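Local coordinates for protein agmatinase (Deinococcus radiodurans, PDB 1WOH) that probably hydrolyses agmatine to putrescine and urea at a site for two manganese ions, as a member of the arginase (ureohydrolase) family, at residues H145-T149 with A190-A194. Residues are numbered along the deposited sequence.
Sequences HLDFT and AVAAA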
ATOM      1  N   HIS A 145     -27.214  -2.338   2.867  1.00 12.21           N
ATOM      2  CA  HIS A 145     -28.102  -2.664   1.754  1.00 13.75           C
ATOM      3  C   HIS A 145     -29.163  -3.702   2.125  1.00 13.93           C
ATOM      4  O   HIS A 145     -28.947  -4.542   2.993  1.00 13.70           O
ATOM      5  CB  HIS A 145     -27.259  -3.158   0.565  1.00 16.05           C
ATOM      6  CG  HIS A 145     -26.100  -2.262   0.238  1.00 16.13           C
ATOM      7  ND1 HIS A 145     -24.792  -2.607   0.507  1.00 20.50           N
ATOM      8  CD2 HIS A 145     -26.056  -1.023  -0.304  1.00 18.44           C
ATOM      9  CE1 HIS A 145     -23.993  -1.618   0.144  1.00 20.35           C
ATOM     10  NE2 HIS A 145     -24.736  -0.644  -0.351  1.00 20.43           N
ATOM     11  N   LEU A 146     -30.318  -3.643   1.464  1.00 13.77           N
ATOM     12  CA  LEU A 146     -31.393  -4.582   1.769  1.00 12.63           C
ATOM     13  C   LEU A 146     -31.097  -6.017   1.323  1.00 11.17           C
ATOM     14  O   LEU A 146     -31.412  -6.969   2.034  1.00 11.83           O
ATOM     15  CB  LEU A 146     -32.707  -4.104   1.146  1.00 14.12           C
ATOM     16  CG  LEU A 146     -33.952  -4.918   1.517  1.00 14.73           C
ATOM     17  CD1 LEU A 146     -34.211  -4.832   3.019  1.00 17.40           C
ATOM     18  CD2 LEU A 146     -35.143  -4.390   0.743  1.00 16.79           C
ATOM     19  N   ASP A 147     -30.492  -6.165   0.146  1.00 11.00           N
ATOM     20  CA  ASP A 147     -30.146  -7.480  -0.399  1.00 11.29           C
ATOM     21  C   ASP A 147     -31.325  -8.462  -0.470  1.00 11.15           C
ATOM     22  O   ASP A 147     -31.212  -9.640  -0.100  1.00 11.71           O
ATOM     23  CB  ASP A 147     -28.980  -8.085   0.395  1.00 13.80           C
ATOM     24  CG  ASP A 147     -27.697  -7.275   0.251  1.00 14.15           C
ATOM     25  OD1 ASP A 147     -27.560  -6.553  -0.761  1.00 15.35           O
ATOM     26  OD2 ASP A 147     -26.817  -7.359   1.134  1.00 17.85           O
ATOM     27  N   PHE A 148     -32.448  -7.959  -0.967  1.00 12.44           N
ATOM     28  CA  PHE A 148     -33.670  -8.741  -1.132  1.00 12.78           C
ATOM     29  C   PHE A 148     -34.112  -8.632  -2.599  1.00 13.03           C
ATOM     30  O   PHE A 148     -35.296  -8.743  -2.920  1.00 12.40           O
ATOM     31  CB  PHE A 148     -34.778  -8.190  -0.227  1.00 12.99           C
ATOM     32  CG  PHE A 148     -35.915  -9.150  -0.002  1.00 12.78           C
ATOM     33  CD1 PHE A 148     -35.699 -10.348   0.667  1.00 10.88           C
ATOM     34  CD2 PHE A 148     -37.202  -8.854  -0.455  1.00 14.11           C
ATOM     35  CE1 PHE A 148     -36.746 -11.247   0.889  1.00 14.15           C
ATOM     36  CE2 PHE A 148     -38.254  -9.746  -0.239  1.00 13.62           C
ATOM     37  CZ  PHE A 148     -38.019 -10.944   0.434  1.00 11.22           C
ATOM     38  N   THR A 149     -33.147  -8.418  -3.486  1.00 13.18           N
ATOM     39  CA  THR A 149     -33.441  -8.277  -4.911  1.00 12.41           C
ATOM     40  C   THR A 149     -33.685  -9.623  -5.595  1.00 12.73           C
ATOM     41  O   THR A 149     -33.054 -10.620  -5.262  1.00 12.88           O
ATOM     42  CB  THR A 149     -32.283  -7.522  -5.606  1.00 11.26           C
ATOM     43  OG1 THR A 149     -32.308  -6.152  -5.187  1.00 12.36           O
ATOM     44  CG2 THR A 149     -32.397  -7.602  -7.127  1.00 12.26           C
ATOM     45  N   ALA A 190     -37.634  -4.614  -4.462  1.00 14.63           N
ATOM     46  CA  ALA A 190     -37.115  -5.353  -3.318  1.00 13.95           C
ATOM     47  C   ALA A 190     -37.641  -4.764  -2.011  1.00 11.22           C
ATOM     48  O   ALA A 190     -38.065  -5.500  -1.121  1.00 12.13           O
ATOM     49  CB  ALA A 190     -35.588  -5.333  -3.325  1.00 12.93           C
ATOM     50  N   VAL A 191     -37.605  -3.442  -1.890  1.00 12.42           N
ATOM     51  CA  VAL A 191     -38.092  -2.786  -0.676  1.00 12.91           C
ATOM     52  C   VAL A 191     -39.587  -3.039  -0.478  1.00 15.69           C
ATOM     53  O   VAL A 191     -40.030  -3.380   0.620  1.00 14.74           O
ATOM     54  CB  VAL A 191     -37.838  -1.262  -0.720  1.00 13.18           C
ATOM     55  CG1 VAL A 191     -38.470  -0.585   0.492  1.00 12.48           C
ATOM     56  CG2 VAL A 191     -36.339  -0.989  -0.744  1.00 11.85           C
ATOM     57  N   ALA A 192     -40.359  -2.885  -1.550  1.00 14.77           N
ATOM     58  CA  ALA A 192     -41.800  -3.098  -1.484  1.00 15.31           C
ATOM     59  C   ALA A 192     -42.142  -4.561  -1.189  1.00 14.53           C
ATOM     60  O   ALA A 192     -43.082  -4.845  -0.443  1.00 15.89           O
ATOM     61  CB  ALA A 192     -42.455  -2.655  -2.791  1.00 15.82           C
ATOM     62  N   ALA A 193     -41.391  -5.491  -1.775  1.00 14.74           N
ATOM     63  CA  ALA A 193     -41.643  -6.904  -1.537  1.00 14.68           C
ATOM     64  C   ALA A 193     -41.334  -7.239  -0.082  1.00 16.41           C
ATOM     65  O   ALA A 193     -42.077  -7.976   0.569  1.00 15.11           O
ATOM     66  CB  ALA A 193     -40.789  -7.769  -2.467  1.00 15.66           C
ATOM     67  N   ALA A 194     -40.232  -6.699   0.430  1.00 14.58           N
ATOM     68  CA  ALA A 194     -39.865  -6.961   1.818  1.00 14.89           C
ATOM     69  C   ALA A 194     -40.942  -6.407   2.755  1.00 15.11           C
ATOM     70  O   ALA A 194     -41.338  -7.076   3.707  1.00 15.97           O
ATOM     71  CB  ALA A 194     -38.511  -6.329   2.140  1.00 13.16           C
TER
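This is a buried apolar contact in the alpha/beta fold of the arginase family, where the metal-binding loop that follows strand 137-142 of the parallel sheet leans on helix 188-196. The loop carries the arginase-family DAHLD sequence. H145 and D147 bind manganese in this enzyme, although the metal is absent from this chain in the present model; the CA-to-CB bond of D147 points away from the helix, whereas those of L146 and F148 point toward it. The helix meets them mainly with alanines, whose single methyl groups let the larger side chains come close to the backbone: A190 and A194, one turn apart and linked by the helical hydrogen bond from A194 N to A190 O, 2.9 Å, lie beside both. CD2 of L146, a branched aliphatic residue needing no polar partner, lies 3.6 Å from CA and 3.9 Å from CG2 of V191. F148 turns the edge of its ring to A193, with CE2 3.9 Å from CB of A193, while H199 packs edge-to-face with the ring. T149 contributes less, its hydroxyl being hydrogen-bonded to D187 just ahead of the helix. Closest of all, the carbonyl O of F148, hydrogen-bonded to R164, lies 3.4 Å from CB of A190.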